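Local structure of HI1317 (Haemophilus influenzae, 1JOV) at residues F223-P228 with K243-E248; G156-V161 with T239-M244; F171-Q176 with N190-Y195; L247-I252 with L262-S267. The protein probably interconverts the alpha and beta anomers of D-glucose 6-phosphate, as a member of the glucose-6-phosphate 1-epimerase family. All coordinates share one frame; numbering follows the deposited sequence. Where two conformers were deposited one is given.

In the fold
Followed from the N terminus, the chain forms the five-strand sheet of residues 3-47 and then strands of the other two sheets before contact 2 opens at 156-161, after strand 145-154; it closes its long loop at 239-244. Nested inside it, contact 3 pairs strands 169-172 and 191-196; 13 residues, strand 177-180 among them, separate segments 171-176 and 190-195. Contact 1 opens inside the same loop but runs past its end to E248, so the two overlap, sharing K243 and M244. Backbone bonds from 191-196 to 222-227 set contacts 3 and 1 side by side in one antiparallel sheet. Contact 4 starts on L247 and E248, closes a loop at 262-267, and packs that sheet against the eight-strand one.

Contact 1: F223-P228 with K243-E248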
loop_
_atom_site.group_PDB
_atom_site.type_symbol
_atom_site.label_atom_id
_atom_site.label_comp_id
_atom_site.label_asym_id
_atom_site.label_seq_id
_atom_site.Cartn_x
_atom_site.Cartn_y
_atom_site.Cartn_z
ATOM N N PHE A 223 1.442 -11.761 6.372
ATOM C CA PHE A 223 0.341 -10.941 5.854
ATOM C C PHE A 223 -0.280 -10.295 7.077
ATOM O O PHE A 223 -0.696 -10.996 7.989
ATOM C CB PHE A 223 -0.768 -11.719 5.107
ATOM C CG PHE A 223 -0.398 -12.326 3.806
ATOM C CD1 PHE A 223 0.223 -11.537 2.821
ATOM C CD2 PHE A 223 -0.690 -13.662 3.518
ATOM C CE1 PHE A 223 0.593 -12.068 1.610
ATOM C CE2 PHE A 223 -0.324 -14.217 2.308
ATOM C CZ PHE A 223 0.319 -13.418 1.376
ATOM N N VAL A 224 -0.346 -8.962 7.119
ATOM C CA VAL A 224 -0.876 -8.275 8.278
ATOM C C VAL A 224 -2.315 -7.780 7.966
ATOM O O VAL A 224 -2.573 -7.090 6.951
ATOM C CB VAL A 224 0.054 -7.086 8.645
ATOM C CG1 VAL A 224 -0.469 -6.261 9.831
ATOM C CG2 VAL A 224 1.490 -7.548 8.979
ATOM N N LEU A 225 -3.283 -8.148 8.794
ATOM C CA LEU A 225 -4.653 -7.720 8.520
ATOM C C LEU A 225 -4.934 -6.715 9.591
ATOM O O LEU A 225 -4.737 -7.027 10.768
ATOM C CB LEU A 225 -5.596 -8.903 8.644
ATOM C CG LEU A 225 -7.072 -8.616 8.351
ATOM C CD1 LEU A 225 -7.304 -8.221 6.906
ATOM C CD2 LEU A 225 -7.851 -9.927 8.690
ATOM N N TRP A 226 -5.370 -5.494 9.205
ATOM C CA TRP A 226 -5.512 -4.400 10.186
ATOM C C TRP A 226 -6.673 -3.428 9.916
ATOM O O TRP A 226 -6.833 -2.954 8.818
ATOM C CB TRP A 226 -4.288 -3.518 10.227
ATOM C CG TRP A 226 -4.380 -2.340 11.144
ATOM C CD1 TRP A 226 -4.608 -2.345 12.513
ATOM C CD2 TRP A 226 -4.374 -0.948 10.757
ATOM N NE1 TRP A 226 -4.649 -1.062 12.992
ATOM C CE2 TRP A 226 -4.480 -0.182 11.937
ATOM C CE3 TRP A 226 -4.176 -0.270 9.527
ATOM C CZ2 TRP A 226 -4.504 1.201 11.914
ATOM C CZ3 TRP A 226 -4.198 1.121 9.506
ATOM C CH2 TRP A 226 -4.319 1.851 10.683
ATOM N N ASN A 227 -7.461 -3.113 10.966
ATOM C CA ASN A 227 -8.553 -2.109 10.934
ATOM C C ASN A 227 -8.602 -1.554 12.349
ATOM O O ASN A 227 -8.720 -2.319 13.297
ATOM C CB ASN A 227 -9.897 -2.707 10.448
ATOM C CG ASN A 227 -11.005 -1.619 10.301
ATOM O OD1 ASN A 227 -11.408 -1.008 11.317
ATOM N ND2 ASN A 227 -11.393 -1.293 9.057
ATOM N N PRO A 228 -8.380 -0.268 12.513
ATOM C CA PRO A 228 -8.229 0.319 13.835
ATOM C C PRO A 228 -9.595 0.395 14.573
ATOM O O PRO A 228 -9.640 0.637 15.790
ATOM C CB PRO A 228 -7.724 1.739 13.527
ATOM C CG PRO A 228 -8.267 2.052 12.171
ATOM C CD PRO A 228 -8.294 0.749 11.457
ATOM N N LYS A 243 -14.464 2.621 5.965
ATOM C CA LYS A 243 -14.342 2.564 4.511
ATOM C C LYS A 243 -12.988 2.009 4.082
ATOM O O LYS A 243 -12.646 2.069 2.886
ATOM C CB LYS A 243 -14.559 3.969 3.889
ATOM C CG LYS A 243 -15.945 4.595 4.160
ATOM C CD LYS A 243 -17.051 4.140 3.244
ATOM C CE LYS A 243 -18.263 5.055 3.447
ATOM N NZ LYS A 243 -18.596 5.317 4.901
ATOM N N MET A 244 -12.270 1.391 5.007
ATOM C CA MET A 244 -10.906 0.905 4.692
ATOM C C MET A 244 -10.647 -0.437 5.384
ATOM O O MET A 244 -11.337 -0.854 6.327
ATOM C CB MET A 244 -9.863 1.905 5.132
ATOM C CG MET A 244 -9.926 2.260 6.577
ATOM S SD MET A 244 -9.157 1.124 7.681
ATOM C CE MET A 244 -7.603 1.816 7.560
ATOM N N LEU A 245 -9.693 -1.156 4.826
ATOM C CA LEU A 245 -9.148 -2.332 5.451
ATOM C C LEU A 245 -7.728 -2.514 4.885
ATOM O O LEU A 245 -7.530 -2.502 3.662
ATOM C CB LEU A 245 -9.981 -3.543 5.145
ATOM C CG LEU A 245 -9.526 -4.893 5.681
ATOM C CD1 LEU A 245 -9.387 -4.733 7.201
ATOM C CD2 LEU A 245 -10.539 -5.998 5.317
ATOM N N CYS A 246 -6.796 -2.739 5.788
ATOM C CA CYS A 246 -5.420 -3.079 5.344
ATOM C C CYS A 246 -5.139 -4.578 5.316
ATOM O O CYS A 246 -5.356 -5.277 6.308
ATOM C CB CYS A 246 -4.431 -2.402 6.261
ATOM S SG CYS A 246 -4.357 -0.602 6.023
ATOM N N LEU A 247 -4.620 -5.054 4.176
ATOM C CA LEU A 247 -4.158 -6.434 3.981
ATOM C C LEU A 247 -2.724 -6.223 3.436
ATOM O O LEU A 247 -2.541 -6.014 2.232
ATOM C CB LEU A 247 -5.038 -7.266 3.065
ATOM C CG LEU A 247 -4.899 -8.749 3.404
ATOM C CD1 LEU A 247 -5.999 -9.570 2.755
ATOM C CD2 LEU A 247 -3.533 -9.281 2.982
ATOM N N GLU A 248 -1.770 -6.209 4.329
ATOM C CA GLU A 248 -0.397 -5.886 4.050
ATOM C C GLU A 248 0.484 -7.049 3.585
ATOM O O GLU A 248 0.506 -8.122 4.210
ATOM C CB GLU A 248 0.259 -5.316 5.296
ATOM C CG GLU A 248 -0.548 -4.224 5.967
ATOM C CD GLU A 248 -0.029 -3.781 7.326
ATOM O OE1 GLU A 248 1.161 -3.983 7.594
ATOM O OE2 GLU A 248 -0.817 -3.222 8.119
#
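The W226 ring meets C246 at its edge: C246 CB lies in the ring plane, and C246 SG sits 83° off the normal of the six-membered ring. In this sulfur-aromatic contact C246 SG is 3.5 Å from W226 CE3. One face of the indole carries P228 CD, 3.8 Å above the plane and offset toward the rim, while M244 CE reaches W226 CZ3 obliquely. The F223 ring takes E248 O at its edge, in plane.

Between these rings the backbones run antiparallel, 171° apart by their short axes. V224 and E248 form one hydrogen-bonded pair, with E248 N to V224 O nearly straight at 2.9 Å. W226 and C246 form the other, and L225 with L247 is the non-hydrogen-bonded pair between them. Chi1 of E248 (-49°) sets CG beside the backbone N, and the chain, extended beyond CG, carries the carboxylate to V224, with OE1 3.5 Å from V224 CB and OE2 3.5 Å from V224 CG1. On the other face L225 CD1 packs 4.1 Å from L245 CD1.

This is part of the seven-strand antiparallel sheet in the beta-sandwich fold of the aldose 1-epimerase family, placing E248 beside H150, both predicted active-site residues.

Contact 2: G156-V161 with T239-M244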
loop_
_atom_site.group_PDB
_atom_site.type_symbol
_atom_site.label_atom_id
_atom_site.label_comp_id
_atom_site.label_asym_id
_atom_site.label_seq_id
_atom_site.Cartn_x
_atom_site.Cartn_y
_atom_site.Cartn_z
ATOM N N GLY A 156 -16.878 -0.371 0.751
ATOM C CA GLY A 156 -18.148 0.317 1.052
ATOM C C GLY A 156 -18.529 0.432 2.514
ATOM O O GLY A 156 -18.930 1.517 2.992
ATOM N N ASP A 157 -18.288 -0.654 3.268
ATOM C CA ASP A 157 -18.609 -0.666 4.699
ATOM C C ASP A 157 -17.860 -1.792 5.341
ATOM O O ASP A 157 -17.979 -2.943 4.881
ATOM C CB ASP A 157 -20.110 -0.916 4.921
ATOM C CG ASP A 157 -20.617 -0.385 6.298
ATOM O OD1 ASP A 157 -19.815 -0.212 7.256
ATOM O OD2 ASP A 157 -21.814 -0.095 6.518
ATOM N N ILE A 158 -17.062 -1.462 6.369
ATOM C CA ILE A 158 -16.311 -2.499 7.070
ATOM C C ILE A 158 -17.244 -3.630 7.558
ATOM O O ILE A 158 -16.795 -4.745 7.641
ATOM C CB ILE A 158 -15.474 -1.949 8.240
ATOM C CG1 ILE A 158 -14.525 -3.035 8.748
ATOM C CG2 ILE A 158 -16.377 -1.419 9.356
ATOM C CD1 ILE A 158 -13.656 -3.663 7.660
ATOM N N ASN A 159 -18.532 -3.382 7.724
ATOM C CA ASN A 159 -19.419 -4.462 8.165
ATOM C C ASN A 159 -19.867 -5.461 7.120
ATOM O O ASN A 159 -20.405 -6.523 7.453
ATOM C CB ASN A 159 -20.618 -3.883 8.878
ATOM C CG ASN A 159 -20.204 -3.073 10.013
ATOM O OD1 ASN A 159 -19.355 -3.508 10.789
ATOM N ND2 ASN A 159 -20.745 -1.863 10.132
ATOM N N GLN A 160 -19.587 -5.146 5.863
ATOM C CA GLN A 160 -20.026 -5.922 4.771
ATOM C C GLN A 160 -18.831 -6.510 4.037
ATOM O O GLN A 160 -18.980 -6.841 2.887
ATOM C CB GLN A 160 -20.904 -5.069 3.825
ATOM C CG GLN A 160 -22.270 -4.647 4.400
ATOM C CD GLN A 160 -23.125 -3.810 3.440
ATOM O OE1 GLN A 160 -23.938 -4.348 2.698
ATOM N NE2 GLN A 160 -22.956 -2.493 3.480
ATOM N N VAL A 161 -17.660 -6.717 4.702
ATOM C CA VAL A 161 -16.514 -7.294 3.998
ATOM C C VAL A 161 -16.137 -8.711 4.512
ATOM O O VAL A 161 -16.218 -8.982 5.709
ATOM C CB VAL A 161 -15.291 -6.359 4.131
ATOM C CG1 VAL A 161 -14.031 -7.092 3.718
ATOM C CG2 VAL A 161 -15.482 -5.106 3.305
ATOM N N THR A 239 -14.561 8.426 11.568
ATOM C CA THR A 239 -15.392 7.563 10.725
ATOM C C THR A 239 -14.594 6.800 9.623
ATOM O O THR A 239 -15.162 5.965 8.921
ATOM C CB THR A 239 -16.457 8.457 10.074
ATOM O OG1 THR A 239 -17.293 7.657 9.217
ATOM C CG2 THR A 239 -15.779 9.558 9.260
ATOM N N GLY A 240 -13.316 7.120 9.501
ATOM C CA GLY A 240 -12.454 6.519 8.503
ATOM C C GLY A 240 -12.437 5.005 8.512
ATOM O O GLY A 240 -12.390 4.419 7.454
ATOM N N TYR A 241 -12.430 4.342 9.676
ATOM C CA TYR A 241 -12.259 2.887 9.654
ATOM C C TYR A 241 -13.344 2.164 8.871
ATOM O O TYR A 241 -13.143 1.019 8.464
ATOM C CB TYR A 241 -12.254 2.262 11.082
ATOM C CG TYR A 241 -13.671 2.104 11.679
ATOM C CD1 TYR A 241 -14.295 3.166 12.324
ATOM C CD2 TYR A 241 -14.374 0.922 11.629
ATOM C CE1 TYR A 241 -15.555 3.066 12.897
ATOM C CE2 TYR A 241 -15.639 0.797 12.205
ATOM C CZ TYR A 241 -16.224 1.878 12.838
ATOM O OH TYR A 241 -17.479 1.765 13.411
ATOM N N GLN A 242 -14.487 2.814 8.655
ATOM C CA GLN A 242 -15.595 2.121 8.035
ATOM C C GLN A 242 -15.409 1.889 6.575
ATOM O O GLN A 242 -16.086 1.032 5.987
ATOM C CB GLN A 242 -16.880 2.973 8.195
ATOM C CG GLN A 242 -17.251 3.210 9.619
ATOM C CD GLN A 242 -18.644 3.786 9.746
ATOM O OE1 GLN A 242 -19.561 3.098 10.186
ATOM N NE2 GLN A 242 -18.803 5.061 9.384
ATOM N N LYS A 243 -14.464 2.621 5.965
ATOM C CA LYS A 243 -14.342 2.564 4.511
ATOM C C LYS A 243 -12.988 2.009 4.082
ATOM O O LYS A 243 -12.646 2.069 2.886
ATOM C CB LYS A 243 -14.559 3.969 3.889
ATOM C CG LYS A 243 -15.945 4.595 4.160
ATOM C CD LYS A 243 -17.051 4.140 3.244
ATOM C CE LYS A 243 -18.263 5.055 3.447
ATOM N NZ LYS A 243 -18.596 5.317 4.901
ATOM N N MET A 244 -12.270 1.391 5.007
ATOM C CA MET A 244 -10.906 0.905 4.692
ATOM C C MET A 244 -10.647 -0.437 5.384
ATOM O O MET A 244 -11.337 -0.854 6.327
ATOM C CB MET A 244 -9.863 1.905 5.132
ATOM C CG MET A 244 -9.926 2.260 6.577
ATOM S SD MET A 244 -9.157 1.124 7.681
ATOM C CE MET A 244 -7.603 1.816 7.560
#
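I158 and Q242 join two short 3-10 turns, 158-159 and 240-242, each in a loop leading into a strand of the aldose 1-epimerase fold (161-164 and 244-251).

The hydrogen bonding across the contact is a single backbone bond, I158 N to Q242 O, short at 2.7 Å but bent, with 135° at the hydrogen and the donor tilted from the carbonyl plane. The same oxygen receives a CA-H contact from D157 CA at 3.3 Å, so two adjacent residues of 156-161 converge on one acceptor. Each turn is also braced internally: Q160 N bonds to D157 O, and Q242 NE2 bonds to T239 OG1 at 3.0 Å.

The apolar part belongs to I158, whose CG2 reaches Y241 CE2 at 3.7 Å, the two side chains crossing at about a right angle. Q242 CG covers one face of the tyrosine ring, offset toward the rim; W229 and H230 meet the same ring from outside the two segments. I158 CD1 points on to the backbone, 3.9 Å from M244 O.

Polar-to-carbon contact supplies the rest. K243 bends at chi2 (-82°), and its CD comes to 3.2 Å from G156 O.

Contact 3: F171-Q176 with N190-Y195; sequences FNSLNQ and NVDCIY
Antiparallel pairing of strands 169-172 and 191-196, near one end of the seven-strand sheet, forms this contact, and it frays into a turn where 171-176 leaves the sheet. F171 and I194 make the hydrogen-bonded pair. F171 N reaches I194 O at 2.9 Å in an almost straight bond (178° at the hydrogen), though the donor is tilted from the carbonyl plane, and I194 N returns to F171 O at 2.7 Å, in plane. N172 and C193 follow as the non-hydrogen-bonded pair; C193 is one half of the disulfide to C170 observed for this protein, a covalent link between the same two strands.

Beyond the paired part, S173 N still finds D192 O at 3.0 Å, nearly along the C=O axis (C=O...N angle 165°). S173 OG, placed anti to its own carbonyl carbon by chi1 of -56°, lies 3.7 Å from I194 CD1 and 2.9 Å from a water. That water donates to D192 OD1 at 2.7 Å and so links the serine hydroxyl to the carboxylate. L174 then packs against N190, just before the strand, and D192 within it: its CD1 comes to 3.1 Å from N190 O, a tight approach, and its CD2 lies 3.7 Å from D192 CB. Outside the pair, D192 also touches W226, a residue of contact 1.

The chemistry thus shifts along the chain, from direct two-way backbone bonds at F171 to a one-way bond and a water bridge at S173, then to contacts of the leucine methyls with carbon and with the N190 carbonyl oxygen. The turn is thus tied to 190-195 by one backbone bond, a water bridge and van der Waals contacts of L174.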
loop_
_atom_site.group_PDB
_atom_site.type_symbol
_atom_site.label_atom_id
_atom_site.label_comp_id
_atom_site.label_asym_id
_atom_site.label_seq_id
_atom_site.Cartn_x
_atom_site.Cartn_y
_atom_site.Cartn_z
ATOM N N PHE A 171 -1.162 -14.377 14.655
ATOM C CA PHE A 171 -0.633 -13.780 15.862
ATOM C C PHE A 171 -1.344 -12.452 16.046
ATOM O O PHE A 171 -1.380 -11.628 15.106
ATOM C CB PHE A 171 0.884 -13.588 15.743
ATOM C CG PHE A 171 1.536 -13.068 16.991
ATOM C CD1 PHE A 171 1.824 -13.960 18.047
ATOM C CD2 PHE A 171 1.899 -11.763 17.131
ATOM C CE1 PHE A 171 2.446 -13.511 19.212
ATOM C CE2 PHE A 171 2.517 -11.297 18.268
ATOM C CZ PHE A 171 2.798 -12.183 19.333
ATOM N N ASN A 172 -1.928 -12.249 17.234
ATOM C CA ASN A 172 -2.685 -11.034 17.595
ATOM C C ASN A 172 -1.789 -10.019 18.286
ATOM O O ASN A 172 -1.427 -10.214 19.441
ATOM C CB ASN A 172 -3.909 -11.396 18.504
ATOM C CG ASN A 172 -4.906 -10.241 18.676
ATOM O OD1 ASN A 172 -4.580 -9.053 18.498
ATOM N ND2 ASN A 172 -6.128 -10.596 19.092
ATOM N N SER A 173 -1.424 -8.944 17.588
ATOM C CA SER A 173 -0.486 -7.962 18.111
ATOM C C SER A 173 -1.136 -7.178 19.202
ATOM O O SER A 173 -0.468 -6.480 19.966
ATOM C CB SER A 173 0.014 -7.008 17.009
ATOM O OG SER A 173 0.573 -7.770 15.963
ATOM N N LEU A 174 -2.465 -7.231 19.209
ATOM C CA LEU A 174 -3.218 -6.432 20.160
ATOM C C LEU A 174 -2.842 -6.859 21.592
ATOM O O LEU A 174 -2.419 -6.032 22.421
ATOM C CB LEU A 174 -4.731 -6.511 19.837
ATOM C CG LEU A 174 -5.065 -5.736 18.545
ATOM C CD1 LEU A 174 -6.556 -5.789 18.170
ATOM C CD2 LEU A 174 -4.564 -4.319 18.632
ATOM N N ASN A 175 -2.853 -8.162 21.807
ATOM C CA ASN A 175 -2.611 -8.726 23.127
ATOM C C ASN A 175 -1.398 -9.664 23.109
ATOM O O ASN A 175 -1.143 -10.401 24.058
ATOM C CB ASN A 175 -3.853 -9.474 23.576
ATOM C CG ASN A 175 -4.180 -10.609 22.647
ATOM O OD1 ASN A 175 -3.384 -10.889 21.741
ATOM N ND2 ASN A 175 -5.350 -11.259 22.829
ATOM N N GLN A 176 -0.649 -9.610 22.017
ATOM C CA GLN A 176 0.561 -10.397 21.846
ATOM C C GLN A 176 0.301 -11.861 22.046
ATOM O O GLN A 176 1.075 -12.542 22.720
ATOM C CB GLN A 176 1.672 -9.950 22.798
ATOM C CG GLN A 176 2.205 -8.556 22.523
ATOM C CD GLN A 176 2.953 -8.461 21.202
ATOM O OE1 GLN A 176 3.972 -9.128 21.014
ATOM N NE2 GLN A 176 2.468 -7.610 20.298
ATOM N N ASN A 190 -11.615 -4.026 16.297
ATOM C CA ASN A 190 -10.183 -3.726 16.074
ATOM C C ASN A 190 -9.395 -4.984 15.861
ATOM O O ASN A 190 -9.311 -5.838 16.767
ATOM C CB ASN A 190 -9.603 -2.947 17.221
ATOM C CG ASN A 190 -8.166 -2.606 17.057
ATOM O OD1 ASN A 190 -7.561 -2.092 18.014
ATOM N ND2 ASN A 190 -7.608 -2.798 15.840
ATOM N N VAL A 191 -8.839 -5.100 14.653
ATOM C CA VAL A 191 -8.036 -6.240 14.256
ATOM C C VAL A 191 -6.639 -5.773 13.862
ATOM O O VAL A 191 -6.467 -4.762 13.174
ATOM C CB VAL A 191 -8.656 -7.025 13.091
ATOM C CG1 VAL A 191 -7.762 -8.199 12.592
ATOM C CG2 VAL A 191 -10.059 -7.582 13.401
ATOM N N ASP A 192 -5.631 -6.423 14.425
ATOM C CA ASP A 192 -4.224 -6.093 14.180
ATOM C C ASP A 192 -3.434 -7.416 14.278
ATOM O O ASP A 192 -2.736 -7.665 15.274
ATOM C CB ASP A 192 -3.678 -4.994 15.103
ATOM C CG ASP A 192 -2.344 -4.394 14.599
ATOM O OD1 ASP A 192 -1.810 -4.935 13.613
ATOM O OD2 ASP A 192 -1.781 -3.378 15.053
ATOM N N CYS A 193 -3.499 -8.208 13.218
ATOM C CA CYS A 193 -2.946 -9.540 13.324
ATOM C C CYS A 193 -2.032 -9.975 12.202
ATOM O O CYS A 193 -2.250 -9.656 11.034
ATOM C CB CYS A 193 -4.072 -10.550 13.530
ATOM S SG CYS A 193 -4.969 -10.985 12.048
ATOM N N ILE A 194 -1.010 -10.713 12.551
ATOM C CA ILE A 194 -0.028 -11.177 11.601
ATOM C C ILE A 194 -0.211 -12.639 11.256
ATOM O O ILE A 194 -0.062 -13.514 12.124
ATOM C CB ILE A 194 1.381 -10.993 12.170
ATOM C CG1 ILE A 194 1.565 -9.564 12.694
ATOM C CG2 ILE A 194 2.443 -11.290 11.122
ATOM C CD1 ILE A 194 2.843 -9.361 13.485
ATOM N N TYR A 195 -0.532 -12.924 10.013
ATOM C CA TYR A 195 -0.618 -14.272 9.525
ATOM C C TYR A 195 0.657 -14.708 8.802
ATOM O O TYR A 195 1.334 -13.915 8.147
ATOM C CB TYR A 195 -1.662 -14.401 8.425
ATOM C CG TYR A 195 -3.140 -14.237 8.790
ATOM C CD1 TYR A 195 -3.714 -12.983 8.941
ATOM C CD2 TYR A 195 -3.970 -15.346 8.922
ATOM C CE1 TYR A 195 -5.070 -12.817 9.210
ATOM C CE2 TYR A 195 -5.303 -15.197 9.187
ATOM C CZ TYR A 195 -5.870 -13.943 9.341
ATOM O OH TYR A 195 -7.250 -13.825 9.606
HETATM O O HOH W 1 0.789 -5.811 13.808
#

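Contact 4: L247-I252 with L262-S267; sequences LETARI and LSVEIS
T249 and L262 meet where strands 247-251 and 262-267 run roughly antiparallel at 155°, yet their short axes come no closer than 7.3 Å and no hydrogen bond joins them: the two belong to different sheets, packed face to face.

L262 and T249 carry the contact in equal measure. The CG of L262 lies between its backbone N and carbonyl carbon (chi1 85°), and its CD1 lands on the backbone of the other strand, 3.7 Å from T249 O and 4.0 Å from A250 CA. The same methyl touches R251 CG at 3.8 Å, as the two side chains slide past each other in opposite directions, leucine against the aliphatic start of the arginine. The guanidinium of R251 has partners beyond the contact, with NH1 bonded to N219 O and NH2 in a salt bridge to E260.

T249 crosses V264 obliquely. Its OG1, anti to its carbonyl carbon (chi1 -53°), stands 3.4 Å from V264 CB, while its CG2 lies 3.5 Å from S263 O. V264 also touches H217, and H217 ND1 is the hydrogen-bond partner of T249 OG1.

Across the interface itself the meeting is therefore one of carbon with carbon and of carbon with oxygen. The buried polar ends of T249 and R251 are satisfied by residues outside both segments, so these two sheets of the sandwich are held here by close packing, without direct polar links between the strands.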
loop_
_atom_site.group_PDB
_atom_site.type_symbol
_atom_site.label_atom_id
_atom_site.label_comp_id
_atom_site.label_asym_id
_atom_site.label_seq_id
_atom_site.Cartn_x
_atom_site.Cartn_y
_atom_site.Cartn_z
ATOM N N LEU A 247 -4.620 -5.054 4.176
ATOM C CA LEU A 247 -4.158 -6.434 3.981
ATOM C C LEU A 247 -2.724 -6.223 3.436
ATOM O O LEU A 247 -2.541 -6.014 2.232
ATOM C CB LEU A 247 -5.038 -7.266 3.065
ATOM C CG LEU A 247 -4.899 -8.749 3.404
ATOM C CD1 LEU A 247 -5.999 -9.570 2.755
ATOM C CD2 LEU A 247 -3.533 -9.281 2.982
ATOM N N GLU A 248 -1.770 -6.209 4.329
ATOM C CA GLU A 248 -0.397 -5.886 4.050
ATOM C C GLU A 248 0.484 -7.049 3.585
ATOM O O GLU A 248 0.506 -8.122 4.210
ATOM C CB GLU A 248 0.259 -5.316 5.296
ATOM C CG GLU A 248 -0.548 -4.224 5.967
ATOM C CD GLU A 248 -0.029 -3.781 7.326
ATOM O OE1 GLU A 248 1.161 -3.983 7.594
ATOM O OE2 GLU A 248 -0.817 -3.222 8.119
ATOM N N THR A 249 1.222 -6.859 2.492
ATOM C CA THR A 249 2.192 -7.827 1.938
ATOM C C THR A 249 3.486 -7.648 2.744
ATOM O O THR A 249 4.043 -6.537 2.699
ATOM C CB THR A 249 2.460 -7.515 0.492
ATOM O OG1 THR A 249 1.220 -7.431 -0.237
ATOM C CG2 THR A 249 3.328 -8.602 -0.124
ATOM N N ALA A 250 4.000 -8.638 3.479
ATOM C CA ALA A 250 5.072 -8.304 4.388
ATOM C C ALA A 250 6.208 -9.329 4.550
ATOM O O ALA A 250 6.009 -10.487 4.294
ATOM C CB ALA A 250 4.552 -8.079 5.785
ATOM N N ARG A 251 7.368 -8.839 4.943
ATOM C CA ARG A 251 8.568 -9.626 5.217
ATOM C C ARG A 251 8.955 -9.109 6.588
ATOM O O ARG A 251 9.743 -8.141 6.715
ATOM C CB ARG A 251 9.635 -9.451 4.135
ATOM C CG ARG A 251 9.306 -10.242 2.841
ATOM C CD ARG A 251 9.702 -11.773 3.038
ATOM N NE ARG A 251 11.149 -11.967 2.939
ATOM C CZ ARG A 251 11.773 -12.174 1.825
ATOM N NH1 ARG A 251 11.127 -12.178 0.768
ATOM N NH2 ARG A 251 13.104 -12.334 1.782
ATOM N N ILE A 252 8.405 -9.749 7.617
ATOM C CA ILE A 252 8.620 -9.299 8.978
ATOM C C ILE A 252 9.617 -10.208 9.725
ATOM O O ILE A 252 10.551 -9.705 10.407
ATOM C CB ILE A 252 7.250 -9.235 9.750
ATOM C CG1 ILE A 252 6.333 -8.117 9.215
ATOM C CG2 ILE A 252 7.445 -9.030 11.190
ATOM C CD1 ILE A 252 4.875 -8.239 9.617
ATOM N N LEU A 262 9.716 -7.963 -2.860
ATOM C CA LEU A 262 8.466 -8.495 -2.436
ATOM C C LEU A 262 7.451 -7.687 -3.226
ATOM O O LEU A 262 7.656 -6.504 -3.497
ATOM C CB LEU A 262 8.300 -8.463 -0.920
ATOM C CG LEU A 262 7.764 -7.176 -0.264
ATOM C CD1 LEU A 262 7.334 -7.444 1.168
ATOM C CD2 LEU A 262 8.824 -6.074 -0.298
ATOM N N SER A 263 6.350 -8.326 -3.625
ATOM C CA SER A 263 5.392 -7.583 -4.381
ATOM C C SER A 263 3.988 -8.067 -4.194
ATOM O O SER A 263 3.756 -9.099 -3.563
ATOM C CB SER A 263 5.727 -7.664 -5.863
ATOM O OG SER A 263 5.595 -8.989 -6.349
ATOM N N VAL A 264 3.052 -7.314 -4.768
ATOM C CA VAL A 264 1.629 -7.661 -4.752
ATOM C C VAL A 264 1.007 -7.259 -6.078
ATOM O O VAL A 264 1.326 -6.221 -6.679
ATOM C CB VAL A 264 0.871 -7.014 -3.569
ATOM C CG1 VAL A 264 0.862 -5.504 -3.703
ATOM C CG2 VAL A 264 -0.548 -7.573 -3.466
ATOM N N GLU A 265 0.141 -8.111 -6.491
ATOM C CA GLU A 265 -0.642 -7.865 -7.690
ATOM C C GLU A 265 -2.112 -7.741 -7.258
ATOM O O GLU A 265 -2.699 -8.662 -6.689
ATOM C CB GLU A 265 -0.510 -9.045 -8.709
ATOM C CG GLU A 265 -1.263 -8.820 -9.996
ATOM C CD GLU A 265 -1.293 -10.070 -10.934
ATOM O OE1 GLU A 265 -0.310 -10.259 -11.685
ATOM O OE2 GLU A 265 -2.309 -10.821 -10.906
ATOM N N ILE A 266 -2.681 -6.563 -7.482
ATOM C CA ILE A 266 -4.067 -6.180 -7.147
ATOM C C ILE A 266 -4.997 -6.174 -8.371
ATOM O O ILE A 266 -4.637 -5.665 -9.440
ATOM C CB ILE A 266 -4.074 -4.775 -6.477
ATOM C CG1 ILE A 266 -2.855 -4.607 -5.563
ATOM C CG2 ILE A 266 -5.362 -4.576 -5.692
ATOM C CD1 ILE A 266 -2.977 -3.458 -4.590
ATOM N N SER A 267 -6.204 -6.734 -8.207
ATOM C CA SER A 267 -7.140 -6.769 -9.334
ATOM C C SER A 267 -8.549 -6.823 -8.751
ATOM O O SER A 267 -8.736 -7.080 -7.533
ATOM C CB SER A 267 -6.874 -8.037 -10.151
ATOM O OG SER A 267 -7.133 -9.095 -9.275
#